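Local coordinates for Fe-regulated protein B (Neisseria meningitidis, PDB 4AIP) that carries iron across the meningococcal outer membrane as a TonB-dependent transporter, probably with a role in siderophore uptake and signalling, at residues N705-N710 against D733-V738; D261-I266 against T316-G321; P611-T616 against G663-A668; K145-Q150 against G165-K170. One frame throughout, in Å; residues are numbered along the deposited sequence.

Contact 1: residues N705-N710 against D733-V738; sequences NLSVNN and DVRLGV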
loop_
_atom_site.group_PDB
_atom_site.type_symbol
_atom_site.label_atom_id
_atom_site.label_comp_id
_atom_site.label_asym_id
_atom_site.label_seq_id
_atom_site.Cartn_x
_atom_site.Cartn_y
_atom_site.Cartn_z
ATOM N N ASN B 705 -20.946 -2.374 -19.262
ATOM C CA ASN B 705 -20.523 -3.342 -20.248
ATOM C C ASN B 705 -20.571 -4.713 -19.685
ATOM O O ASN B 705 -20.081 -4.953 -18.553
ATOM C CB ASN B 705 -19.068 -3.087 -20.675
ATOM C CG ASN B 705 -18.834 -1.665 -21.158
ATOM O OD1 ASN B 705 -19.630 -1.092 -21.909
ATOM N ND2 ASN B 705 -17.712 -1.117 -20.773
ATOM N N LEU B 706 -21.086 -5.647 -20.514
ATOM C CA LEU B 706 -21.174 -7.015 -20.103
ATOM C C LEU B 706 -20.643 -7.878 -21.185
ATOM O O LEU B 706 -20.978 -7.703 -22.317
ATOM C CB LEU B 706 -22.638 -7.400 -19.810
ATOM C CG LEU B 706 -22.865 -8.895 -19.556
ATOM C CD1 LEU B 706 -22.295 -9.322 -18.175
ATOM C CD2 LEU B 706 -24.360 -9.275 -19.720
ATOM N N SER B 707 -19.847 -8.860 -20.814
ATOM C CA SER B 707 -19.255 -9.736 -21.786
ATOM C C SER B 707 -19.185 -11.126 -21.203
ATOM O O SER B 707 -19.048 -11.310 -19.957
ATOM C CB SER B 707 -17.854 -9.296 -22.141
ATOM O OG SER B 707 -16.930 -9.941 -21.260
ATOM N N VAL B 708 -19.306 -12.093 -22.106
ATOM C CA VAL B 708 -18.949 -13.442 -21.776
ATOM C C VAL B 708 -17.983 -13.957 -22.863
ATOM O O VAL B 708 -18.388 -14.160 -24.052
ATOM C CB VAL B 708 -20.127 -14.365 -21.740
ATOM C CG1 VAL B 708 -19.662 -15.679 -21.121
ATOM C CG2 VAL B 708 -21.343 -13.726 -21.002
ATOM N N ASN B 709 -16.742 -14.180 -22.406
ATOM C CA ASN B 709 -15.593 -14.414 -23.237
ATOM C C ASN B 709 -15.277 -15.845 -23.068
ATOM O O ASN B 709 -15.377 -16.399 -21.960
ATOM C CB ASN B 709 -14.380 -13.595 -22.748
ATOM C CG ASN B 709 -14.527 -12.075 -22.989
ATOM O OD1 ASN B 709 -15.383 -11.583 -23.724
ATOM N ND2 ASN B 709 -13.667 -11.337 -22.346
ATOM N N ASN B 710 -14.861 -16.427 -24.187
ATOM C CA ASN B 710 -14.670 -17.833 -24.351
ATOM C C ASN B 710 -15.971 -18.551 -23.972
ATOM O O ASN B 710 -15.979 -19.477 -23.167
ATOM C CB ASN B 710 -13.420 -18.344 -23.621
ATOM C CG ASN B 710 -13.064 -19.772 -24.021
ATOM O OD1 ASN B 710 -13.779 -20.416 -24.833
ATOM N ND2 ASN B 710 -11.967 -20.285 -23.464
ATOM N N ASP B 733 -15.250 -16.729 -18.901
ATOM C CA ASP B 733 -14.977 -15.519 -18.094
ATOM C C ASP B 733 -16.123 -14.587 -18.379
ATOM O O ASP B 733 -16.370 -14.223 -19.552
ATOM C CB ASP B 733 -13.665 -14.840 -18.555
ATOM C CG ASP B 733 -13.196 -13.648 -17.620
ATOM O OD1 ASP B 733 -13.582 -13.632 -16.412
ATOM O OD2 ASP B 733 -12.384 -12.748 -18.072
ATOM N N VAL B 734 -16.854 -14.213 -17.338
ATOM C CA VAL B 734 -17.960 -13.325 -17.545
ATOM C C VAL B 734 -17.628 -12.048 -16.832
ATOM O O VAL B 734 -17.168 -12.068 -15.686
ATOM C CB VAL B 734 -19.291 -13.969 -17.097
ATOM C CG1 VAL B 734 -19.119 -14.505 -15.745
ATOM C CG2 VAL B 734 -20.488 -12.986 -17.121
ATOM N N ARG B 735 -17.796 -10.933 -17.536
ATOM C CA ARG B 735 -17.247 -9.664 -17.056
ATOM C C ARG B 735 -18.264 -8.579 -17.157
ATOM O O ARG B 735 -18.970 -8.431 -18.158
ATOM C CB ARG B 735 -15.974 -9.234 -17.813
ATOM C CG ARG B 735 -15.235 -10.329 -18.575
ATOM C CD ARG B 735 -13.888 -9.844 -19.198
ATOM N NE ARG B 735 -12.957 -9.439 -18.143
ATOM C CZ ARG B 735 -11.681 -9.160 -18.316
ATOM N NH1 ARG B 735 -11.129 -9.270 -19.515
ATOM N NH2 ARG B 735 -10.957 -8.803 -17.281
ATOM N N LEU B 736 -18.326 -7.802 -16.098
ATOM C CA LEU B 736 -19.162 -6.646 -16.068
ATOM C C LEU B 736 -18.221 -5.520 -15.687
ATOM O O LEU B 736 -17.530 -5.644 -14.705
ATOM C CB LEU B 736 -20.262 -6.861 -15.030
ATOM C CG LEU B 736 -21.324 -5.758 -14.993
ATOM C CD1 LEU B 736 -22.441 -5.917 -16.013
ATOM C CD2 LEU B 736 -21.905 -5.874 -13.676
ATOM N N GLY B 737 -18.173 -4.472 -16.508
ATOM C CA GLY B 737 -17.374 -3.265 -16.303
ATOM C C GLY B 737 -18.301 -2.054 -16.299
ATOM O O GLY B 737 -19.348 -2.078 -16.962
ATOM N N VAL B 738 -17.943 -1.010 -15.534
ATOM C CA VAL B 738 -18.725 0.247 -15.562
ATOM C C VAL B 738 -17.730 1.390 -15.573
ATOM O O VAL B 738 -16.814 1.358 -14.755
ATOM C CB VAL B 738 -19.715 0.395 -14.297
ATOM C CG1 VAL B 738 -20.569 1.640 -14.405
ATOM C CG2 VAL B 738 -20.657 -0.824 -14.129
#
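With chi1 at 172° in L706 and -174° in L736, each leucine sets CG anti to the backbone N, and both side chains lean across until L706 CD1 and L736 CD1 meet at 4.0 Å. Two residues along, V708 and V734 stand side by side and point the same way, V708 CG2 touching V734 CG2 at 4.0 Å. These four residues form one apolar face of an antiparallel pair. The backbone bonds gather on the alternate residues: S707 N bonds R735 O and R735 N bonds S707 O, both 2.8 Å, and N709 N reaches D733 O at 2.9 Å with an N-H...O angle of 179°. Strands 702-709 and 733-741 are neighbours in the beta-barrel of a TonB-dependent receptor, and the second also pairs with strand 185-194, which closes the barrel; strand 733-741 carries part of a predicted TonB C-terminal box. On the polar face, S707 OG rests 3.2 Å from R735 CG, while N709 ND2 comes within 3.5 Å of R735 CD, its amide roughly perpendicular to the guanidinium. D733 OD2 sits over one guanidinium face, 3.4 Å from R735 NE, attracted by charge without an N-H aimed at it, while D733 OD1 accepts from N196 N. R735 NH2 goes on to T83, N705 OD1 to N693 ND2 and N705 ND2 to D78 O, whereas on the apolar face L736 packs against L268 of the second subunit.

Contact 2: residues D261-I266 against T316-G321; sequences DDDHRI and TGKNLG
D263 O is gripped from the opposite strand by K318 N, a hydrogen bond of 2.8 Å, and by a CA-H contact from G317 CA at 3.2 Å. This is the end of an antiparallel pair in the beta-barrel wall, where strand 264-276 starts and strand 302-318 finishes; the short turns on both sides suggest the periplasmic rim. The next carbonyl repeats the pattern from the other strand: T316 O takes the bond of R265 N at 2.9 Å and a longer CA-H...O contact from H264 CA at 3.4 Å. T316 N returns a bond to R265 O. Beyond the last regular pair, D263 lays its side chain against K318 and N319. With chi1 at -79°, CG lies beside the backbone N and CB comes to 3.3 Å from K318 O. The carboxylate and the N319 amide are turned about 70° apart, and D263 OD2 approaches N319 ND2 at 3.5 Å without a hydrogen bond. K318 crosses D263 at about a right angle; D263 OD1 and K318 NZ, not in contact, may still attract each other weakly. R265 runs extended, CG anti to the backbone N (chi1 -176°), away from this pair to T258 and a salt bridge with D213. H264 meets the F259 ring, while across the strands L320 CG approaches the imidazole obliquely, 4.3 Å from H264 NE2.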
loop_
_atom_site.group_PDB
_atom_site.type_symbol
_atom_site.label_atom_id
_atom_site.label_comp_id
_atom_site.label_asym_id
_atom_site.label_seq_id
_atom_site.Cartn_x
_atom_site.Cartn_y
_atom_site.Cartn_z
ATOM N N ASP B 261 -1.573 30.716 -29.796
ATOM C CA ASP B 261 -2.586 30.557 -30.860
ATOM C C ASP B 261 -2.962 29.087 -31.037
ATOM O O ASP B 261 -3.486 28.673 -32.096
ATOM C CB ASP B 261 -2.081 31.165 -32.192
ATOM C CG ASP B 261 -1.972 32.676 -32.118
ATOM O OD1 ASP B 261 -3.035 33.296 -31.858
ATOM O OD2 ASP B 261 -0.851 33.240 -32.296
ATOM N N ASP B 262 -2.667 28.306 -29.994
ATOM C CA ASP B 262 -2.789 26.844 -30.023
ATOM C C ASP B 262 -1.871 26.138 -30.980
ATOM O O ASP B 262 -2.188 25.013 -31.420
ATOM C CB ASP B 262 -4.231 26.402 -30.299
ATOM C CG ASP B 262 -5.156 26.796 -29.180
ATOM O OD1 ASP B 262 -4.675 27.387 -28.165
ATOM O OD2 ASP B 262 -6.372 26.518 -29.301
ATOM N N ASP B 263 -0.751 26.781 -31.293
ATOM C CA ASP B 263 0.208 26.198 -32.187
ATOM C C ASP B 263 1.420 25.649 -31.429
ATOM O O ASP B 263 2.319 25.049 -31.993
ATOM C CB ASP B 263 0.491 27.164 -33.359
ATOM C CG ASP B 263 -0.633 27.129 -34.446
ATOM O OD1 ASP B 263 -1.336 26.083 -34.633
ATOM O OD2 ASP B 263 -0.828 28.161 -35.123
ATOM N N HIS B 264 1.404 25.792 -30.118
ATOM C CA HIS B 264 2.458 25.258 -29.276
ATOM C C HIS B 264 1.928 24.458 -28.073
ATOM O O HIS B 264 0.940 24.856 -27.432
ATOM C CB HIS B 264 3.303 26.416 -28.757
ATOM C CG HIS B 264 4.094 27.101 -29.822
ATOM N ND1 HIS B 264 3.527 27.969 -30.743
ATOM C CD2 HIS B 264 5.418 27.036 -30.125
ATOM C CE1 HIS B 264 4.468 28.404 -31.565
ATOM N NE2 HIS B 264 5.624 27.860 -31.209
ATOM N N ARG B 265 2.596 23.350 -27.750
ATOM C CA ARG B 265 2.231 22.565 -26.585
ATOM C C ARG B 265 3.407 21.848 -25.898
ATOM O O ARG B 265 4.178 21.153 -26.580
ATOM C CB ARG B 265 1.166 21.557 -26.958
ATOM C CG ARG B 265 0.656 20.730 -25.714
ATOM C CD ARG B 265 -0.495 19.802 -26.072
ATOM N NE ARG B 265 -0.986 19.022 -24.927
ATOM C CZ ARG B 265 -1.733 19.490 -23.913
ATOM N NH1 ARG B 265 -2.046 20.786 -23.790
ATOM N NH2 ARG B 265 -2.113 18.652 -22.964
ATOM N N ILE B 266 3.518 21.982 -24.560
ATOM C CA ILE B 266 4.501 21.212 -23.786
ATOM C C ILE B 266 3.705 20.354 -22.836
ATOM O O ILE B 266 2.806 20.846 -22.200
ATOM C CB ILE B 266 5.494 22.082 -23.009
ATOM C CG1 ILE B 266 6.428 22.777 -23.969
ATOM C CG2 ILE B 266 6.387 21.258 -22.124
ATOM C CD1 ILE B 266 6.533 24.291 -23.762
ATOM N N THR B 316 5.175 19.882 -28.960
ATOM C CA THR B 316 4.829 20.025 -30.359
ATOM C C THR B 316 4.529 21.490 -30.734
ATOM O O THR B 316 3.692 22.156 -30.108
ATOM C CB THR B 316 3.685 19.087 -30.823
ATOM O OG1 THR B 316 2.461 19.804 -30.774
ATOM C CG2 THR B 316 3.546 17.805 -29.967
ATOM N N GLY B 317 5.233 21.977 -31.756
ATOM C CA GLY B 317 4.958 23.291 -32.341
ATOM C C GLY B 317 4.545 23.170 -33.798
ATOM O O GLY B 317 5.016 22.314 -34.516
ATOM N N LYS B 318 3.657 24.052 -34.212
ATOM C CA LYS B 318 3.097 24.079 -35.552
ATOM C C LYS B 318 3.219 25.495 -36.091
ATOM O O LYS B 318 3.036 26.431 -35.312
ATOM C CB LYS B 318 1.606 23.791 -35.451
ATOM C CG LYS B 318 1.197 22.420 -35.860
ATOM C CD LYS B 318 -0.261 22.241 -35.633
ATOM C CE LYS B 318 -0.527 21.926 -34.175
ATOM N NZ LYS B 318 -1.886 21.377 -34.099
ATOM N N ASN B 319 3.473 25.691 -37.394
ATOM C CA ASN B 319 3.532 27.059 -37.986
ATOM C C ASN B 319 4.621 27.930 -37.354
ATOM O O ASN B 319 4.378 29.064 -36.938
ATOM C CB ASN B 319 2.171 27.793 -37.921
ATOM C CG ASN B 319 1.066 27.081 -38.723
ATOM O OD1 ASN B 319 1.325 26.172 -39.536
ATOM N ND2 ASN B 319 -0.172 27.504 -38.503
ATOM N N LEU B 320 5.824 27.378 -37.264
ATOM C CA LEU B 320 6.921 28.038 -36.568
ATOM C C LEU B 320 7.695 28.979 -37.503
ATOM O O LEU B 320 8.709 29.588 -37.088
ATOM C CB LEU B 320 7.874 27.013 -35.962
ATOM C CG LEU B 320 7.507 26.279 -34.689
ATOM C CD1 LEU B 320 7.081 24.922 -35.004
ATOM C CD2 LEU B 320 8.756 26.196 -33.879
ATOM N N GLY B 321 7.216 29.068 -38.755
ATOM C CA GLY B 321 7.836 29.861 -39.803
ATOM C C GLY B 321 9.052 29.177 -40.397
ATOM O O GLY B 321 9.133 29.000 -41.612
#

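Contact 3: residues P611-T616 against G663-A668; sequences PRFYDT and GSILAA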
loop_
_atom_site.group_PDB
_atom_site.type_symbol
_atom_site.label_atom_id
_atom_site.label_comp_id
_atom_site.label_asym_id
_atom_site.label_seq_id
_atom_site.Cartn_x
_atom_site.Cartn_y
_atom_site.Cartn_z
ATOM N N PRO B 611 7.601 -17.064 -40.506
ATOM C CA PRO B 611 8.940 -16.658 -40.096
ATOM C C PRO B 611 9.875 -17.833 -40.076
ATOM O O PRO B 611 9.541 -18.871 -39.449
ATOM C CB PRO B 611 8.761 -16.146 -38.628
ATOM C CG PRO B 611 7.322 -16.589 -38.207
ATOM C CD PRO B 611 6.568 -16.779 -39.476
ATOM N N ARG B 612 11.036 -17.629 -40.716
ATOM C CA ARG B 612 12.100 -18.624 -40.816
ATOM C C ARG B 612 13.505 -18.100 -40.535
ATOM O O ARG B 612 13.933 -17.069 -41.084
ATOM C CB ARG B 612 12.068 -19.306 -42.207
ATOM C CG ARG B 612 10.899 -20.300 -42.394
ATOM C CD ARG B 612 10.897 -21.385 -41.268
ATOM N NE ARG B 612 9.779 -22.310 -41.484
ATOM C CZ ARG B 612 8.559 -22.144 -41.000
ATOM N NH1 ARG B 612 8.268 -21.097 -40.223
ATOM N NH2 ARG B 612 7.621 -23.014 -41.306
ATOM N N PHE B 613 14.213 -18.865 -39.706
ATOM C CA PHE B 613 15.514 -18.524 -39.179
ATOM C C PHE B 613 16.547 -19.555 -39.675
ATOM O O PHE B 613 16.488 -20.742 -39.349
ATOM C CB PHE B 613 15.436 -18.464 -37.643
ATOM C CG PHE B 613 14.711 -17.269 -37.136
ATOM C CD1 PHE B 613 13.352 -17.104 -37.383
ATOM C CD2 PHE B 613 15.382 -16.278 -36.475
ATOM C CE1 PHE B 613 12.672 -15.972 -36.959
ATOM C CE2 PHE B 613 14.722 -15.162 -36.038
ATOM C CZ PHE B 613 13.360 -15.006 -36.282
ATOM N N TYR B 614 17.480 -19.056 -40.475
ATOM C CA TYR B 614 18.448 -19.840 -41.203
ATOM C C TYR B 614 19.799 -19.688 -40.560
ATOM O O TYR B 614 20.359 -18.609 -40.586
ATOM C CB TYR B 614 18.515 -19.333 -42.608
ATOM C CG TYR B 614 17.282 -19.656 -43.375
ATOM C CD1 TYR B 614 17.128 -20.904 -44.018
ATOM C CD2 TYR B 614 16.249 -18.739 -43.468
ATOM C CE1 TYR B 614 15.962 -21.218 -44.721
ATOM C CE2 TYR B 614 15.067 -19.041 -44.162
ATOM C CZ TYR B 614 14.936 -20.275 -44.771
ATOM O OH TYR B 614 13.785 -20.527 -45.461
ATOM N N ASP B 615 20.287 -20.755 -39.938
ATOM C CA ASP B 615 21.570 -20.780 -39.261
ATOM C C ASP B 615 22.686 -20.829 -40.275
ATOM O O ASP B 615 22.594 -21.577 -41.272
ATOM C CB ASP B 615 21.657 -22.043 -38.401
ATOM C CG ASP B 615 21.179 -21.820 -36.991
ATOM O OD1 ASP B 615 21.955 -21.273 -36.171
ATOM O OD2 ASP B 615 20.018 -22.190 -36.724
ATOM N N THR B 616 23.759 -20.087 -39.980
ATOM C CA THR B 616 24.821 -19.763 -40.930
ATOM C C THR B 616 26.188 -20.024 -40.311
ATOM O O THR B 616 27.254 -20.005 -40.988
ATOM C CB THR B 616 24.649 -18.282 -41.353
ATOM O OG1 THR B 616 23.994 -18.237 -42.628
ATOM C CG2 THR B 616 25.944 -17.511 -41.407
ATOM N N GLY B 663 5.718 -26.937 -37.441
ATOM C CA GLY B 663 7.073 -26.546 -37.791
ATOM C C GLY B 663 7.666 -25.452 -36.921
ATOM O O GLY B 663 6.958 -24.542 -36.411
ATOM N N SER B 664 8.964 -25.583 -36.710
ATOM C CA SER B 664 9.736 -24.621 -35.972
ATOM C C SER B 664 9.976 -23.360 -36.807
ATOM O O SER B 664 9.831 -23.377 -38.031
ATOM C CB SER B 664 11.084 -25.214 -35.613
ATOM O OG SER B 664 11.853 -24.225 -34.971
ATOM N N ILE B 665 10.326 -22.265 -36.137
ATOM C CA ILE B 665 10.782 -21.104 -36.852
ATOM C C ILE B 665 12.189 -21.332 -37.403
ATOM O O ILE B 665 12.551 -20.668 -38.378
ATOM C CB ILE B 665 10.654 -19.776 -36.052
ATOM C CG1 ILE B 665 11.673 -19.680 -34.932
ATOM C CG2 ILE B 665 9.258 -19.644 -35.548
ATOM C CD1 ILE B 665 11.527 -18.494 -34.071
ATOM N N LEU B 666 12.961 -22.259 -36.819
ATOM C CA LEU B 666 14.319 -22.564 -37.312
ATOM C C LEU B 666 14.267 -23.548 -38.498
ATOM O O LEU B 666 13.881 -24.716 -38.338
ATOM C CB LEU B 666 15.196 -23.130 -36.182
ATOM C CG LEU B 666 15.417 -22.383 -34.852
ATOM C CD1 LEU B 666 16.191 -23.263 -33.900
ATOM C CD2 LEU B 666 16.135 -21.040 -34.996
ATOM N N ALA B 667 14.641 -23.085 -39.690
ATOM C CA ALA B 667 14.652 -23.932 -40.920
ATOM C C ALA B 667 15.323 -25.322 -40.770
ATOM O O ALA B 667 14.945 -26.293 -41.428
ATOM C CB ALA B 667 15.300 -23.190 -42.040
ATOM N N ALA B 668 16.324 -25.385 -39.898
ATOM C CA ALA B 668 16.968 -26.625 -39.579
ATOM C C ALA B 668 16.253 -27.352 -38.419
ATOM O O ALA B 668 16.657 -28.444 -38.054
ATOM C CB ALA B 668 18.474 -26.381 -39.285
HETATM O O HOH W 1 17.775 -23.265 -38.592
#
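R612 reaches across its whole length over the backbone of I665 and S664. Its CB starts 4.1 Å from I665 O, and a bend at chi2 (-55°) brings CD to 3.4 Å from the same I665 O. From there NE and CZ pass beneath the next carbonyl: S664 O lies over the centre of one guanidinium face, 3.5 Å from R612 CZ, so the oxygen meets the cation's flat side and no N-H points at it. At the tip, NH1 curls back to P611 O at 2.7 Å, that oxygen lying in the guanidinium plane, and also binds Q631. I665 O has a second role, accepting F613 N at 2.8 Å, and F613 O takes A667 N at 3.0 Å. A water donates to both F613 O and D615 OD2 and accepts from A668 N, linking A668 to the strand; D615 OD1 takes a bond from L622 N. F613 and I665 lie side by side, with I665 CD1 over one face of the ring, 4.0 Å from F613 CE1. Y614 stacks on Y583 and meets A667 CB obliquely. S664 OG accepts L666 N at 2.9 Å, an ST turn just after the loop leaves strand 649-662, and also bonds Q670. Bridged to a strand end by a single pair, F613 with L666, this long inter-strand loop folds against the barrel rim, probably the extracellular one, as loops do in TonB-dependent receptors.

Contact 4: residues K145-Q150 against G165-K170; sequences KVVSVQ and GAIIAK
The flat groups that meet between K145-Q150 and G165-K170 are peptide units: S148 N lies in the carbonyl plane of I168 O at 2.7 Å, whereas the returning bond from I168 N reaches S148 O from above its plane. Q150 N likewise bonds A166 O at 3.0 Å. At the other end both K145 and V146 face K170, a classic beta bulge, in which K145 N binds K170 O at 2.6 Å and K170 N binds V146 O at 3.1 Å. Beside the bulge, V146 and K170 lie side by side and point the same way; with V146 CG1 beside the backbone N (chi1 -80°), V146 CG2 falls between the N and the carbonyl carbon and touches K170 CB at 3.6 Å. On the buried face V147 CG1 meets I167 CG2 at 3.6 Å, the two side chains crossing at a slant. This face packs on the plug interior, with V147 on L89, V149 on L109 and I167 on L107. The strands are the middle pair of the four-stranded mixed sheet of the plug domain: strand 67-73 flanks 144-151, with N70 N bonded to S148 OG, and strand 118-121 runs parallel alongside 165-171.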
loop_
_atom_site.group_PDB
_atom_site.type_symbol
_atom_site.label_atom_id
_atom_site.label_comp_id
_atom_site.label_asym_id
_atom_site.label_seq_id
_atom_site.Cartn_x
_atom_site.Cartn_y
_atom_site.Cartn_z
ATOM N N LYS B 145 -4.793 5.971 -24.794
ATOM C CA LYS B 145 -5.924 6.537 -25.518
ATOM C C LYS B 145 -6.051 6.019 -26.917
ATOM O O LYS B 145 -7.128 6.032 -27.454
ATOM C CB LYS B 145 -5.922 8.063 -25.524
ATOM C CG LYS B 145 -5.292 8.704 -26.701
ATOM C CD LYS B 145 -4.602 9.992 -26.316
ATOM C CE LYS B 145 -4.251 10.831 -27.526
ATOM N NZ LYS B 145 -5.399 11.451 -28.203
ATOM N N VAL B 146 -4.957 5.601 -27.528
ATOM C CA VAL B 146 -4.978 4.969 -28.839
ATOM C C VAL B 146 -3.905 3.891 -28.910
ATOM O O VAL B 146 -2.849 3.978 -28.239
ATOM C CB VAL B 146 -4.734 5.974 -29.990
ATOM C CG1 VAL B 146 -6.002 6.727 -30.322
ATOM C CG2 VAL B 146 -3.700 6.994 -29.658
ATOM N N VAL B 147 -4.229 2.853 -29.684
ATOM C CA VAL B 147 -3.277 1.845 -30.114
ATOM C C VAL B 147 -3.317 1.815 -31.629
ATOM O O VAL B 147 -4.392 1.848 -32.240
ATOM C CB VAL B 147 -3.607 0.463 -29.531
ATOM C CG1 VAL B 147 -2.526 -0.497 -29.839
ATOM C CG2 VAL B 147 -3.770 0.562 -28.017
ATOM N N SER B 148 -2.131 1.775 -32.230
ATOM C CA SER B 148 -1.911 1.665 -33.665
ATOM C C SER B 148 -0.826 0.610 -33.859
ATOM O O SER B 148 -0.176 0.177 -32.894
ATOM C CB SER B 148 -1.390 3.005 -34.222
ATOM O OG SER B 148 -2.396 4.035 -34.285
ATOM N N VAL B 149 -0.634 0.193 -35.100
ATOM C CA VAL B 149 0.326 -0.891 -35.435
ATOM C C VAL B 149 1.033 -0.530 -36.744
ATOM O O VAL B 149 0.473 0.132 -37.623
ATOM C CB VAL B 149 -0.373 -2.301 -35.472
ATOM C CG1 VAL B 149 -1.266 -2.384 -36.645
ATOM C CG2 VAL B 149 0.601 -3.445 -35.475
ATOM N N GLN B 150 2.293 -0.891 -36.819
ATOM C CA GLN B 150 3.065 -0.711 -38.033
ATOM C C GLN B 150 3.873 -1.981 -38.175
ATOM O O GLN B 150 4.545 -2.427 -37.203
ATOM C CB GLN B 150 3.905 0.608 -38.023
ATOM C CG GLN B 150 5.383 0.544 -37.573
ATOM C CD GLN B 150 6.419 -0.098 -38.586
ATOM O OE1 GLN B 150 6.128 -0.478 -39.736
ATOM N NE2 GLN B 150 7.646 -0.221 -38.102
ATOM N N GLY B 165 8.471 -3.947 -37.041
ATOM C CA GLY B 165 7.216 -3.235 -36.745
ATOM C C GLY B 165 6.974 -3.058 -35.252
ATOM O O GLY B 165 7.833 -3.437 -34.404
ATOM N N ALA B 166 5.819 -2.481 -34.903
ATOM C CA ALA B 166 5.594 -2.024 -33.540
ATOM C C ALA B 166 4.132 -1.875 -33.169
ATOM O O ALA B 166 3.292 -1.502 -34.009
ATOM C CB ALA B 166 6.289 -0.734 -33.355
ATOM N N ILE B 167 3.808 -2.202 -31.917
ATOM C CA ILE B 167 2.558 -1.674 -31.344
ATOM C C ILE B 167 2.891 -0.270 -30.805
ATOM O O ILE B 167 3.924 -0.095 -30.126
ATOM C CB ILE B 167 1.941 -2.573 -30.247
ATOM C CG1 ILE B 167 1.365 -3.818 -30.871
ATOM C CG2 ILE B 167 0.763 -1.878 -29.575
ATOM C CD1 ILE B 167 2.317 -4.856 -31.031
ATOM N N ILE B 168 2.055 0.703 -31.161
ATOM C CA ILE B 168 2.265 2.079 -30.853
ATOM C C ILE B 168 1.058 2.628 -30.086
ATOM O O ILE B 168 -0.095 2.556 -30.555
ATOM C CB ILE B 168 2.404 2.850 -32.159
ATOM C CG1 ILE B 168 3.614 2.284 -32.979
ATOM C CG2 ILE B 168 2.410 4.387 -31.898
ATOM C CD1 ILE B 168 3.764 2.962 -34.366
ATOM N N ALA B 169 1.322 3.183 -28.913
ATOM C CA ALA B 169 0.241 3.636 -28.041
ATOM C C ALA B 169 0.592 4.986 -27.532
ATOM O O ALA B 169 1.786 5.258 -27.311
ATOM C CB ALA B 169 0.067 2.680 -26.873
ATOM N N LYS B 170 -0.458 5.794 -27.333
ATOM C CA LYS B 170 -0.397 7.120 -26.706
ATOM C C LYS B 170 -1.186 7.068 -25.413
ATOM O O LYS B 170 -2.269 6.489 -25.386
ATOM C CB LYS B 170 -0.986 8.176 -27.642
ATOM C CG LYS B 170 -0.315 8.213 -29.002
ATOM C CD LYS B 170 -0.611 9.499 -29.720
ATOM C CE LYS B 170 0.187 9.624 -31.030
ATOM N NZ LYS B 170 -0.637 10.313 -32.049
#

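Contacts 1 and 2 lie in the barrel wall, contact 3 joins a wall strand to a loop, and contact 4 is in the plug inside the barrel. Contacts 2 and 3 lie on opposite sides of the chain's centre, their own centres about 49 Å apart, and contact 1 is about 40 Å from contact 3 and 43 Å from contact 2, centre to centre. Contact 4, nearest the middle, comes within about 9 Å of contact 2, 12 Å of contact 3 and 14 Å of contact 1, measured between nearest atoms, and touches none. The R265 side chain of contact 2 is about 10 Å from the bound detergent and forms a salt bridge with D213 of its pocket. Contact 1 instead meets the second subunit, where V738 packs on that subunit's I255.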